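Local coordinates for protein phenyl-3-pyruvate decarboxylase (Azospirillum brasilense, PDB 2NXW) that decarboxylates indole-3-pyruvate and phenylpyruvate with the help of thiamine diphosphate and a magnesium ion, a step of auxin biosynthesis, at residues A[83-88]-A[112-117]; A[150-155]-A[178-183]; A[174-179]-A[233-238]; A[98-103]-A[143-148]; A[26-31]-A[55-60]. All blocks are in the same frame, centred on the assembly; numbering follows the deposited sequence.

In the fold
Contact 5 comes first in the chain. It closes the loop from helix 23-33 through strand 39-41 to the end of helix 48-57. Contact 1 follows and pairs strands 86-90 and 113-119 at the middle of the N-terminal parallel sheet. Contact 4 crosses it: residues 98-103 lie inside the loop of contact 1, while 143-148 lie beyond it. Contact 2 then adds the edge strand 152-154 to strand 179-184, which neighbours 113-119. Contact 3 begins where contact 2 ends and shares Pro-178 and Val-179 with it. It ties the end of helix 161-175 to helix 231-235, in the central domain. Contacts 4 and 5 do not touch.

Contact 1: residues A[83-88]-A[112-117]; sequences STLGVA and PVVVIS
Leu-85 packs its CD2 methyl against the ring of Pro-112, 3.8 Å from Pro-112 CB, and the two side chains cross at about a right angle. CG of Leu-85 is anti to its carbonyl carbon (chi1 -64°), which turns the branch toward the proline. Pro-112 CG also lies 3.4 Å from the carbonyl oxygen of Thr-84. Beyond this pair the two segments run as parallel strands. Four backbone hydrogen bonds join them. Gly-86 N donates to Pro-112 O, and Val-114 N returns a 2.7 Å bond to Gly-86 O. Ala-88 N then donates to Val-114 O, and Ile-116 N to Ala-88 O. The N-H groups point nearly straight at their acceptors. CA-H groups of Leu-85, Val-87 and Val-115 add weaker contacts to the same carbonyl oxygens. The side chains divide between the two faces of the sheet. On one, Val-87 CG1 meets Ile-116 CD1 at 3.7 Å, and Val-114 CG2 lies 4.2 Å from Leu-85 CD1. On the other, Ala-88 CB rests 4.0 Å from Val-113 CG1. Gly-86 contributes backbone alone. The contact is buried, and it forms the middle of the parallel sheet in the N-terminal thiamine diphosphate-binding domain. Strand 39-41 bonds to the far side of strand 86-90, and strand 179-184 to the far side of 113-119. Helix 68-82 packs on the Ala-88 and Val-113 face, and helix 161-175 on Leu-85, Pro-112 and Val-114.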
# COMPACT_ATOMS: atom_id res chain seq x y z
N SER A 83 -0.88 -15.05 32.75
CA SER A 83 0.25 -15.11 31.81
C SER A 83 0.17 -16.38 30.98
O SER A 83 1.13 -17.14 30.87
CB SER A 83 1.60 -15.02 32.55
OG SER A 83 1.76 -13.74 33.14
N THR A 84 -1.00 -16.61 30.41
CA THR A 84 -1.23 -17.80 29.60
C THR A 84 -2.02 -17.43 28.35
O THR A 84 -2.12 -16.25 28.00
CB THR A 84 -1.97 -18.87 30.43
OG1 THR A 84 -1.98 -20.12 29.73
CG2 THR A 84 -3.40 -18.45 30.72
N LEU A 85 -2.55 -18.43 27.65
CA LEU A 85 -3.35 -18.17 26.45
C LEU A 85 -4.77 -17.80 26.82
O LEU A 85 -5.35 -18.40 27.74
CB LEU A 85 -3.41 -19.41 25.55
CG LEU A 85 -2.10 -19.91 24.94
CD1 LEU A 85 -2.41 -21.12 24.08
CD2 LEU A 85 -1.45 -18.82 24.10
N GLY A 86 -5.32 -16.82 26.11
CA GLY A 86 -6.71 -16.43 26.30
C GLY A 86 -7.47 -17.07 25.15
O GLY A 86 -6.89 -17.33 24.10
N VAL A 87 -8.77 -17.32 25.32
CA VAL A 87 -9.55 -17.95 24.26
C VAL A 87 -10.86 -17.23 24.04
O VAL A 87 -11.68 -17.09 24.94
CB VAL A 87 -9.82 -19.45 24.57
CG1 VAL A 87 -10.42 -20.14 23.35
CG2 VAL A 87 -8.52 -20.14 24.99
N ALA A 88 -11.05 -16.78 22.80
CA ALA A 88 -12.22 -16.02 22.40
C ALA A 88 -12.86 -16.68 21.19
O ALA A 88 -12.24 -16.73 20.12
CB ALA A 88 -11.82 -14.59 22.06
N PRO A 112 -1.55 -12.94 24.22
CA PRO A 112 -1.92 -14.03 23.31
C PRO A 112 -3.35 -14.54 23.36
O PRO A 112 -3.64 -15.55 24.02
CB PRO A 112 -0.90 -15.11 23.65
CG PRO A 112 -0.80 -14.98 25.12
CD PRO A 112 -0.75 -13.46 25.34
N VAL A 113 -4.23 -13.83 22.67
CA VAL A 113 -5.62 -14.23 22.60
C VAL A 113 -5.78 -15.13 21.38
O VAL A 113 -5.41 -14.75 20.26
CB VAL A 113 -6.58 -13.02 22.44
CG1 VAL A 113 -7.99 -13.50 22.15
CG2 VAL A 113 -6.56 -12.17 23.72
N VAL A 114 -6.29 -16.33 21.61
CA VAL A 114 -6.54 -17.27 20.52
C VAL A 114 -7.97 -17.04 20.05
O VAL A 114 -8.93 -17.32 20.77
CB VAL A 114 -6.38 -18.74 21.00
CG1 VAL A 114 -6.70 -19.70 19.86
CG2 VAL A 114 -4.97 -18.97 21.52
N VAL A 115 -8.11 -16.50 18.85
CA VAL A 115 -9.42 -16.24 18.27
C VAL A 115 -9.83 -17.48 17.49
O VAL A 115 -9.09 -17.95 16.63
CB VAL A 115 -9.36 -15.05 17.30
CG1 VAL A 115 -10.73 -14.84 16.63
CG2 VAL A 115 -8.93 -13.80 18.06
N ILE A 116 -11.01 -18.01 17.81
CA ILE A 116 -11.53 -19.19 17.12
C ILE A 116 -12.86 -18.79 16.49
O ILE A 116 -13.82 -18.49 17.20
CB ILE A 116 -11.80 -20.36 18.10
CG1 ILE A 116 -10.54 -20.66 18.91
CG2 ILE A 116 -12.25 -21.61 17.31
CD1 ILE A 116 -10.76 -21.71 19.98
N SER A 117 -12.91 -18.77 15.17
CA SER A 117 -14.15 -18.41 14.49
C SER A 117 -14.77 -19.58 13.76
O SER A 117 -14.08 -20.37 13.12
CB SER A 117 -13.92 -17.30 13.45
OG SER A 117 -15.13 -16.97 12.78

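Contact 2: residues A[150-155]-A[178-183]; sequences VAQARL and PVYLEI
Gln-152, Ala-153 and Arg-154 pair in parallel with Tyr-180, Leu-181 and Glu-182. This is the strand pairing of a beta-alpha-beta crossover, with helix 161-175 between the two strands. Five backbone hydrogen bonds hold it. Val-150 N reaches Pro-178 O, and Tyr-180 N bonds Ala-151 O. Ala-153 N to Tyr-180 O, Glu-182 N to Ala-153 O and Leu-155 N to Glu-182 O complete the ladder; the last is 2.8 Å long. CA-H contacts run alongside, and Gln-152 CA is 3.2 Å from Tyr-180 O. Among the apolar contacts, Val-150 CG2 meets Val-179 CG1 at 3.7 Å, Ala-153 CB meets Leu-181 CD2 at 3.8 Å, and Leu-155 CD1 touches Ile-183 CG1. Helix 161-175 packs on Ala-151, Ala-153 and Val-179. The polar side chains take the other face. Glu-182 OE1 accepts a 2.6 Å bond from Tyr-180 OH on its anti lone pair, in the plane of the ring. Tyr-180 OH is also bonded to Gln-141. Glu-182 OE2 lies 4.3 Å from Arg-154 NE, well out of the guanidinium plane, so no N-H points at it. It rests beside the aliphatic CD of the arginine, whose NE makes a salt bridge with Asp-156. Shortening Glu-182 to an alanine would probably leave Tyr-180 OH without this acceptor and Arg-154 with less negative charge beside it. The Gln-152 amide leads away from strand 179-184, and its OE1 bonds Lys-160 of the second subunit. Lower on that side chain, its CB sits at the edge of the Tyr-180 ring, 4.2 Å from CD2.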
# COMPACT_ATOMS: atom_id res chain seq x y z
N VAL A 150 -0.40 -12.84 14.80
CA VAL A 150 0.93 -13.28 14.37
C VAL A 150 0.95 -14.57 13.58
O VAL A 150 1.96 -14.91 12.97
CB VAL A 150 1.90 -13.41 15.57
CG1 VAL A 150 2.13 -12.05 16.18
CG2 VAL A 150 1.37 -14.40 16.61
N ALA A 151 -0.16 -15.30 13.59
CA ALA A 151 -0.26 -16.54 12.84
C ALA A 151 -1.73 -16.85 12.66
O ALA A 151 -2.56 -16.47 13.50
CB ALA A 151 0.43 -17.67 13.61
N GLN A 152 -2.05 -17.55 11.58
CA GLN A 152 -3.43 -17.91 11.28
C GLN A 152 -3.49 -19.29 10.65
O GLN A 152 -2.51 -19.75 10.04
CB GLN A 152 -4.05 -16.94 10.27
CG GLN A 152 -3.85 -15.45 10.50
CD GLN A 152 -2.47 -14.97 10.10
OE1 GLN A 152 -1.93 -15.40 9.07
NE2 GLN A 152 -1.90 -14.07 10.90
N ALA A 153 -4.64 -19.93 10.77
CA ALA A 153 -4.83 -21.21 10.12
C ALA A 153 -6.31 -21.48 9.91
O ALA A 153 -7.14 -21.13 10.75
CB ALA A 153 -4.21 -22.35 10.93
N ARG A 154 -6.63 -22.06 8.76
CA ARG A 154 -7.99 -22.47 8.47
C ARG A 154 -7.90 -23.98 8.64
O ARG A 154 -7.18 -24.65 7.91
CB ARG A 154 -8.39 -22.12 7.03
CG ARG A 154 -9.75 -22.70 6.68
CD ARG A 154 -10.22 -22.34 5.28
NE ARG A 154 -11.46 -23.05 4.97
CZ ARG A 154 -12.20 -22.84 3.89
NH1 ARG A 154 -11.83 -21.93 3.00
NH2 ARG A 154 -13.32 -23.54 3.71
N LEU A 155 -8.62 -24.51 9.62
CA LEU A 155 -8.58 -25.94 9.90
C LEU A 155 -9.61 -26.68 9.04
O LEU A 155 -10.60 -27.21 9.54
CB LEU A 155 -8.83 -26.18 11.39
CG LEU A 155 -7.90 -25.39 12.32
CD1 LEU A 155 -8.22 -25.72 13.77
CD2 LEU A 155 -6.45 -25.72 12.01
N PRO A 178 -1.84 -12.33 19.65
CA PRO A 178 -3.03 -13.09 19.27
C PRO A 178 -2.83 -13.89 17.98
O PRO A 178 -1.99 -13.53 17.15
CB PRO A 178 -4.10 -12.01 19.05
CG PRO A 178 -3.63 -10.88 19.86
CD PRO A 178 -2.14 -10.89 19.71
N VAL A 179 -3.61 -14.96 17.84
CA VAL A 179 -3.58 -15.80 16.65
C VAL A 179 -5.03 -16.07 16.24
O VAL A 179 -5.97 -15.87 17.02
CB VAL A 179 -2.84 -17.13 16.90
CG1 VAL A 179 -1.36 -16.87 17.09
CG2 VAL A 179 -3.43 -17.86 18.11
N TYR A 180 -5.20 -16.53 15.00
CA TYR A 180 -6.51 -16.77 14.43
C TYR A 180 -6.72 -18.18 13.89
O TYR A 180 -5.92 -18.66 13.08
CB TYR A 180 -6.73 -15.75 13.30
CG TYR A 180 -8.04 -15.88 12.57
CD1 TYR A 180 -9.24 -15.56 13.20
CD2 TYR A 180 -8.08 -16.29 11.23
CE1 TYR A 180 -10.45 -15.66 12.52
CE2 TYR A 180 -9.29 -16.39 10.55
CZ TYR A 180 -10.47 -16.07 11.20
OH TYR A 180 -11.66 -16.19 10.53
N LEU A 181 -7.79 -18.84 14.32
CA LEU A 181 -8.13 -20.18 13.85
C LEU A 181 -9.55 -20.13 13.32
O LEU A 181 -10.47 -19.72 14.03
CB LEU A 181 -8.04 -21.20 14.99
CG LEU A 181 -6.62 -21.47 15.52
CD1 LEU A 181 -6.68 -22.38 16.74
CD2 LEU A 181 -5.78 -22.11 14.41
N GLU A 182 -9.72 -20.56 12.07
CA GLU A 182 -11.02 -20.56 11.41
C GLU A 182 -11.41 -22.03 11.24
O GLU A 182 -10.64 -22.81 10.66
CB GLU A 182 -10.87 -19.85 10.07
CG GLU A 182 -12.13 -19.56 9.30
CD GLU A 182 -11.84 -18.70 8.08
OE1 GLU A 182 -11.63 -17.48 8.24
OE2 GLU A 182 -11.80 -19.25 6.96
N ILE A 183 -12.57 -22.41 11.75
CA ILE A 183 -13.01 -23.80 11.67
C ILE A 183 -14.33 -24.01 10.92
O ILE A 183 -15.40 -23.66 11.42
CB ILE A 183 -13.19 -24.41 13.09
CG1 ILE A 183 -11.92 -24.16 13.93
CG2 ILE A 183 -13.47 -25.90 12.99
CD1 ILE A 183 -12.02 -24.70 15.35

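Contact 3: residues A[174-179]-A[233-238]; sequences AQSRPV and VRRYGL. Unlike the reference sequence in segment 174-179: Gln-175 (reference Leu).
Ser-176 faces Arg-235 and Tyr-236, and here the contact is tight. Its OG lies 3.5 Å from Arg-235 CG and equally close to CB, so the hydroxyl rests against the start of the arginine chain. OG is anti to the backbone N of Ser-176 (chi1 -164°), which carries it to that side. It bonds Lys-110 O, the same carbonyl that Arg-235 NE binds, and also a glycerol, probably from the crystallisation liquor. Arg-235 NH2 takes Glu-109 O as well, so the guanidinium is fixed on backbone oxygens. Tyr-236 points its hydroxyl end at the helix terminus. Tyr-236 OH lies 3.6 Å from Ser-176 CB. Gln-175 C, at the ring edge, is 3.2 Å from Tyr-236 OH. The other side is looser and holds water. One water lies 2.7 Å from Gln-175 OE1, to which it donates, and also 2.7 Å from Tyr-236 OH. Both residues are only partly buried. Helix 231-235 closes just past Arg-235 in a Schellman motif: Leu-238 N bonds Val-233 O, Gly-237 N bonds Arg-234 O, and Gly-237 takes positive phi. Tyr-236 follows this helix directly, its ring extending to helix 161-175. The chemistry is mostly polar, consistent with a link to the central domain through the shared Lys-110 carbonyl and a water; the water bridge depends on Gln-175, a leucine in the reference sequence.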
# COMPACT_ATOMS: atom_id res chain seq x y z
N ALA A 174 5.24 -18.03 21.37
CA ALA A 174 6.58 -17.58 21.06
C ALA A 174 6.72 -16.08 20.97
O ALA A 174 7.77 -15.53 21.28
CB ALA A 174 7.08 -18.23 19.77
N GLN A 175 5.65 -15.40 20.56
CA GLN A 175 5.72 -13.95 20.43
C GLN A 175 4.73 -13.22 21.31
O GLN A 175 4.70 -12.00 21.30
CB GLN A 175 5.53 -13.54 18.97
CG GLN A 175 6.72 -13.88 18.07
CD GLN A 175 7.94 -13.00 18.33
OE1 GLN A 175 8.17 -12.52 19.45
NE2 GLN A 175 8.74 -12.78 17.28
N SER A 176 3.93 -13.96 22.06
CA SER A 176 2.94 -13.37 22.97
C SER A 176 2.02 -12.38 22.24
O SER A 176 1.89 -11.22 22.65
CB SER A 176 3.66 -12.67 24.13
OG SER A 176 2.76 -12.40 25.20
N ARG A 177 1.40 -12.85 21.17
CA ARG A 177 0.47 -12.04 20.38
C ARG A 177 -0.71 -12.93 20.00
O ARG A 177 -0.61 -14.15 20.00
CB ARG A 177 1.11 -11.57 19.09
CG ARG A 177 2.45 -10.89 19.21
CD ARG A 177 2.30 -9.39 19.13
NE ARG A 177 3.58 -8.74 18.87
CZ ARG A 177 3.82 -7.45 19.07
NH1 ARG A 177 2.85 -6.68 19.55
NH2 ARG A 177 5.01 -6.93 18.82
N PRO A 178 -1.84 -12.33 19.65
CA PRO A 178 -3.03 -13.09 19.27
C PRO A 178 -2.83 -13.89 17.98
O PRO A 178 -1.99 -13.53 17.15
CB PRO A 178 -4.10 -12.01 19.05
CG PRO A 178 -3.63 -10.88 19.86
CD PRO A 178 -2.14 -10.89 19.71
N VAL A 179 -3.61 -14.96 17.84
CA VAL A 179 -3.58 -15.80 16.65
C VAL A 179 -5.03 -16.07 16.24
O VAL A 179 -5.97 -15.87 17.02
CB VAL A 179 -2.84 -17.13 16.90
CG1 VAL A 179 -1.36 -16.87 17.09
CG2 VAL A 179 -3.43 -17.86 18.11
N VAL A 233 8.90 -9.63 30.17
CA VAL A 233 9.38 -10.29 31.38
C VAL A 233 8.18 -10.90 32.10
O VAL A 233 8.25 -12.02 32.60
CB VAL A 233 10.10 -9.29 32.31
CG1 VAL A 233 10.44 -9.97 33.65
CG2 VAL A 233 11.39 -8.80 31.63
N ARG A 234 7.08 -10.17 32.13
CA ARG A 234 5.88 -10.70 32.77
C ARG A 234 5.24 -11.79 31.92
O ARG A 234 4.91 -12.87 32.41
CB ARG A 234 4.84 -9.59 33.01
CG ARG A 234 3.63 -10.09 33.79
CD ARG A 234 2.44 -9.17 33.66
NE ARG A 234 2.75 -7.80 34.02
CZ ARG A 234 3.12 -7.40 35.23
NH1 ARG A 234 3.23 -8.28 36.22
NH2 ARG A 234 3.38 -6.12 35.46
N ARG A 235 5.08 -11.52 30.62
CA ARG A 235 4.43 -12.49 29.74
C ARG A 235 5.11 -13.86 29.73
O ARG A 235 4.44 -14.89 29.74
CB ARG A 235 4.35 -11.95 28.32
CG ARG A 235 3.52 -10.67 28.16
CD ARG A 235 2.03 -10.87 28.48
NE ARG A 235 1.28 -9.66 28.15
CZ ARG A 235 0.72 -8.83 29.03
NH1 ARG A 235 0.80 -9.08 30.34
NH2 ARG A 235 0.10 -7.74 28.61
N TYR A 236 6.44 -13.85 29.74
CA TYR A 236 7.20 -15.09 29.68
C TYR A 236 7.57 -15.71 31.04
O TYR A 236 8.33 -16.68 31.10
CB TYR A 236 8.45 -14.89 28.82
CG TYR A 236 8.12 -14.50 27.38
CD1 TYR A 236 7.07 -15.12 26.70
CD2 TYR A 236 8.85 -13.52 26.71
CE1 TYR A 236 6.74 -14.77 25.39
CE2 TYR A 236 8.53 -13.15 25.39
CZ TYR A 236 7.47 -13.79 24.74
OH TYR A 236 7.15 -13.44 23.45
N GLY A 237 7.02 -15.15 32.11
CA GLY A 237 7.29 -15.68 33.43
C GLY A 237 8.76 -15.65 33.84
O GLY A 237 9.26 -16.59 34.45
N LEU A 238 9.43 -14.56 33.52
CA LEU A 238 10.85 -14.41 33.82
C LEU A 238 11.16 -13.55 35.05
O LEU A 238 12.30 -13.14 35.24
CB LEU A 238 11.56 -13.81 32.61
CG LEU A 238 11.51 -14.69 31.37
CD1 LEU A 238 12.11 -13.94 30.18
CD2 LEU A 238 12.29 -15.97 31.65
O HOH W 1 9.18 -12.49 21.99

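Contact 4: residues A[98-103]-A[143-148]; sequences NMVNAV and QVFKEI
The Phe-145 ring meets valines from helix 100-108. Val-103 CG2 approaches its edge, near the ring plane, 4.2 Å from CE2. Val-100 CG2 comes in obliquely, 4.0 Å from CZ. The ring of Tyr-180 stacks with Phe-145, and Val-115 and Ala-96 also touch the ring. Val-100 CG2 further reaches Val-144 CG1 at 3.9 Å. Ile-148 carries the rest of the contact. Its CG1 stands between the backbone N and the carbonyl carbon (chi1 56°), the crowded position. This puts CD1 between the two valines, 3.9 Å from Val-100 CG1 and 3.8 Å from Val-103 CG1. CD1 also lies 3.6 Å from Val-100 O. The carbonyl oxygen of Ile-148 is buried against Val-103 CG1 and finds no polar partner. A type I turn from Phe-145 to Ile-148 places both side chains against the same helix. On the assembly side, Phe-97 of the third subunit packs on Val-100. Close by, Asn-98 bonds Glu-68, which lines the cofactor pocket. Such apolar packing of helices on a parallel sheet is typical of a helical layer in the three-layer alpha/beta fold of thiamine diphosphate-binding domains.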
# COMPACT_ATOMS: atom_id res chain seq x y z
N ASN A 98 -16.82 -7.88 14.76
CA ASN A 98 -17.13 -7.10 15.95
C ASN A 98 -16.09 -7.25 17.06
O ASN A 98 -16.17 -6.58 18.08
CB ASN A 98 -18.52 -7.51 16.45
CG ASN A 98 -19.22 -6.43 17.25
OD1 ASN A 98 -18.92 -5.23 17.12
ND2 ASN A 98 -20.18 -6.84 18.08
N MET A 99 -15.11 -8.14 16.87
CA MET A 99 -14.06 -8.34 17.87
C MET A 99 -12.68 -7.87 17.38
O MET A 99 -11.68 -8.04 18.07
CB MET A 99 -14.01 -9.82 18.27
CG MET A 99 -13.43 -10.06 19.66
SD MET A 99 -13.61 -11.78 20.19
CE MET A 99 -12.51 -12.65 19.01
N VAL A 100 -12.64 -7.26 16.20
CA VAL A 100 -11.40 -6.78 15.62
C VAL A 100 -10.66 -5.80 16.53
O VAL A 100 -9.45 -5.89 16.71
CB VAL A 100 -11.68 -6.16 14.22
CG1 VAL A 100 -10.51 -5.32 13.74
CG2 VAL A 100 -11.97 -7.28 13.21
N ASN A 101 -11.39 -4.85 17.12
CA ASN A 101 -10.75 -3.89 18.00
C ASN A 101 -10.12 -4.55 19.24
O ASN A 101 -8.97 -4.27 19.58
CB ASN A 101 -11.76 -2.82 18.42
CG ASN A 101 -11.17 -1.84 19.39
OD1 ASN A 101 -10.07 -1.31 19.18
ND2 ASN A 101 -11.89 -1.57 20.48
N ALA A 102 -10.88 -5.41 19.92
CA ALA A 102 -10.34 -6.06 21.11
C ALA A 102 -9.09 -6.88 20.77
O ALA A 102 -8.13 -6.91 21.54
CB ALA A 102 -11.40 -6.97 21.75
N VAL A 103 -9.11 -7.52 19.60
CA VAL A 103 -7.96 -8.33 19.19
C VAL A 103 -6.76 -7.45 18.86
O VAL A 103 -5.62 -7.78 19.22
CB VAL A 103 -8.33 -9.25 18.01
CG1 VAL A 103 -7.10 -10.00 17.50
CG2 VAL A 103 -9.39 -10.25 18.49
N GLN A 143 -8.44 -12.11 5.70
CA GLN A 143 -7.54 -11.03 5.35
C GLN A 143 -7.47 -9.93 6.41
O GLN A 143 -6.43 -9.33 6.62
CB GLN A 143 -7.93 -10.42 4.00
CG GLN A 143 -7.80 -11.39 2.85
CD GLN A 143 -6.40 -11.98 2.74
OE1 GLN A 143 -5.42 -11.26 2.59
NE2 GLN A 143 -6.31 -13.31 2.81
N VAL A 144 -8.60 -9.67 7.06
CA VAL A 144 -8.62 -8.66 8.11
C VAL A 144 -7.89 -9.20 9.34
O VAL A 144 -7.05 -8.52 9.92
CB VAL A 144 -10.08 -8.26 8.46
CG1 VAL A 144 -10.12 -7.52 9.79
CG2 VAL A 144 -10.64 -7.37 7.36
N PHE A 145 -8.19 -10.44 9.73
CA PHE A 145 -7.53 -10.96 10.92
C PHE A 145 -6.03 -11.18 10.77
O PHE A 145 -5.30 -11.11 11.75
CB PHE A 145 -8.23 -12.23 11.43
CG PHE A 145 -9.39 -11.92 12.35
CD1 PHE A 145 -10.67 -11.69 11.84
CD2 PHE A 145 -9.17 -11.76 13.71
CE1 PHE A 145 -11.72 -11.30 12.68
CE2 PHE A 145 -10.21 -11.36 14.57
CZ PHE A 145 -11.48 -11.13 14.05
N LYS A 146 -5.57 -11.41 9.54
CA LYS A 146 -4.15 -11.61 9.31
C LYS A 146 -3.39 -10.34 9.65
O LYS A 146 -2.19 -10.38 9.95
CB LYS A 146 -3.89 -11.98 7.84
N GLU A 147 -4.08 -9.20 9.62
CA GLU A 147 -3.45 -7.91 9.93
C GLU A 147 -3.27 -7.67 11.43
O GLU A 147 -2.47 -6.82 11.83
CB GLU A 147 -4.28 -6.76 9.35
CG GLU A 147 -4.40 -6.73 7.84
CD GLU A 147 -3.07 -6.46 7.15
OE1 GLU A 147 -2.30 -5.60 7.65
OE2 GLU A 147 -2.81 -7.09 6.11
N ILE A 148 -4.00 -8.40 12.26
CA ILE A 148 -3.93 -8.20 13.70
C ILE A 148 -3.57 -9.43 14.53
O ILE A 148 -3.87 -9.51 15.72
CB ILE A 148 -5.25 -7.61 14.22
CG1 ILE A 148 -6.42 -8.52 13.82
CG2 ILE A 148 -5.45 -6.21 13.64
CD1 ILE A 148 -7.78 -8.03 14.31

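Contact 5: residues A[26-31]-A[55-60]; sequences ALLRAL and EETQIL
Thr-57 OG1 lies 4.0 Å from Leu-28 CD1 and is gripped from its own chain. It bonds Val-53 O one turn back and receives a weak bond from Ile-59 N at 3.5 Å. OG1 sits between the backbone N and the carbonyl carbon (chi1 66°), which lets it reach both. The helix 48-57 stops here. Gln-58 takes positive phi, and its NE2 folds back to Glu-55 O at 2.8 Å (N-H...O angle 163°). The chain then drops Ile-59 onto helix 23-33. Its CG2 lies 3.7 Å from Leu-28 O and packs against Leu-28 CB. Its CD1 touches Arg-29 CG at 3.6 Å, and the Arg-29 chain passes across at about a right angle. Extended from CG to NE, that chain carries the guanidinium over the isoleucine. One guanidinium face covers CD1, which lies 3.9 Å from its plane, toward the rim. Cutting Ile-59 back to an alanine is likely to open a gap beside Leu-28 and leave the Arg-29 side chain less restrained. Leu-60 adds the inner part: its CD1 meets Leu-28 CD2 at 4.0 Å and Leu-31 CB at 4.2 Å. Glu-55, in the same helix end, bonds the backbone N of Ala-490 of the third subunit. Helix 23-33 thus has the end of helix 48-57 and the turn after it at one flank. Elsewhere Leu-27 and Leu-31 press it onto strands 113-119 and 179-184, with helix 161-175 alongside, while Leu-60 leads into the sheet-edge strand 62-64.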
# COMPACT_ATOMS: atom_id res chain seq x y z
N ALA A 26 -9.85 -31.82 20.25
CA ALA A 26 -8.40 -31.80 20.18
C ALA A 26 -7.88 -30.38 20.39
O ALA A 26 -6.87 -30.16 21.05
CB ALA A 26 -7.92 -32.34 18.84
N LEU A 27 -8.59 -29.41 19.81
CA LEU A 27 -8.19 -28.01 19.96
C LEU A 27 -8.38 -27.54 21.40
O LEU A 27 -7.47 -26.92 21.97
CB LEU A 27 -9.01 -27.14 19.01
CG LEU A 27 -8.86 -25.62 19.19
CD1 LEU A 27 -7.40 -25.20 19.00
CD2 LEU A 27 -9.74 -24.91 18.18
N LEU A 28 -9.54 -27.83 21.99
CA LEU A 28 -9.79 -27.43 23.37
C LEU A 28 -8.75 -28.06 24.29
O LEU A 28 -8.25 -27.40 25.20
CB LEU A 28 -11.21 -27.83 23.80
CG LEU A 28 -12.34 -27.06 23.10
CD1 LEU A 28 -13.68 -27.72 23.42
CD2 LEU A 28 -12.35 -25.59 23.55
N ARG A 29 -8.41 -29.32 24.05
CA ARG A 29 -7.41 -29.99 24.87
C ARG A 29 -6.02 -29.38 24.69
O ARG A 29 -5.28 -29.23 25.66
CB ARG A 29 -7.38 -31.50 24.55
CG ARG A 29 -8.61 -32.24 25.06
CD ARG A 29 -8.56 -33.73 24.73
NE ARG A 29 -9.75 -34.42 25.21
CZ ARG A 29 -10.05 -34.60 26.50
NH1 ARG A 29 -9.23 -34.15 27.44
NH2 ARG A 29 -11.16 -35.23 26.84
N ALA A 30 -5.67 -29.01 23.46
CA ALA A 30 -4.38 -28.39 23.18
C ALA A 30 -4.27 -27.05 23.91
O ALA A 30 -3.19 -26.68 24.39
CB ALA A 30 -4.21 -28.18 21.68
N LEU A 31 -5.38 -26.33 23.99
CA LEU A 31 -5.39 -25.04 24.68
C LEU A 31 -5.22 -25.26 26.18
O LEU A 31 -4.44 -24.56 26.83
CB LEU A 31 -6.70 -24.30 24.39
CG LEU A 31 -6.81 -23.80 22.94
CD1 LEU A 31 -8.25 -23.47 22.59
CD2 LEU A 31 -5.88 -22.58 22.76
N GLU A 55 -19.54 -27.02 25.29
CA GLU A 55 -20.47 -27.15 26.40
C GLU A 55 -20.61 -28.58 26.90
O GLU A 55 -20.65 -28.83 28.11
CB GLU A 55 -21.85 -26.65 26.00
CG GLU A 55 -22.86 -26.71 27.12
CD GLU A 55 -24.21 -26.20 26.70
OE1 GLU A 55 -25.00 -26.98 26.14
OE2 GLU A 55 -24.48 -25.00 26.92
N GLU A 56 -20.68 -29.52 25.97
CA GLU A 56 -20.85 -30.91 26.35
C GLU A 56 -19.60 -31.54 26.97
O GLU A 56 -19.71 -32.32 27.93
CB GLU A 56 -21.34 -31.71 25.15
CG GLU A 56 -22.82 -31.52 24.90
CD GLU A 56 -23.30 -32.15 23.61
OE1 GLU A 56 -22.65 -33.09 23.13
OE2 GLU A 56 -24.34 -31.69 23.10
N THR A 57 -18.43 -31.21 26.45
CA THR A 57 -17.19 -31.78 26.97
C THR A 57 -16.64 -31.05 28.19
O THR A 57 -15.95 -31.65 29.01
CB THR A 57 -16.07 -31.78 25.91
OG1 THR A 57 -15.72 -30.42 25.59
CG2 THR A 57 -16.53 -32.51 24.64
N GLN A 58 -16.95 -29.76 28.31
CA GLN A 58 -16.47 -28.96 29.43
C GLN A 58 -14.94 -29.05 29.60
O GLN A 58 -14.43 -29.01 30.72
CB GLN A 58 -17.16 -29.39 30.73
CG GLN A 58 -18.64 -29.02 30.82
CD GLN A 58 -18.86 -27.51 30.90
OE1 GLN A 58 -18.23 -26.83 31.70
NE2 GLN A 58 -19.76 -26.99 30.07
N ILE A 59 -14.21 -29.17 28.50
CA ILE A 59 -12.75 -29.24 28.58
C ILE A 59 -12.25 -27.92 29.16
O ILE A 59 -11.30 -27.88 29.96
CB ILE A 59 -12.12 -29.51 27.19
CG1 ILE A 59 -12.49 -30.93 26.73
CG2 ILE A 59 -10.61 -29.35 27.26
CD1 ILE A 59 -12.08 -31.24 25.31
N LEU A 60 -12.88 -26.83 28.74
CA LEU A 60 -12.57 -25.49 29.23
C LEU A 60 -13.91 -24.90 29.65
O LEU A 60 -14.92 -25.11 28.98
CB LEU A 60 -11.97 -24.60 28.14
CG LEU A 60 -10.57 -24.86 27.60
CD1 LEU A 60 -10.25 -23.83 26.53
CD2 LEU A 60 -9.55 -24.80 28.73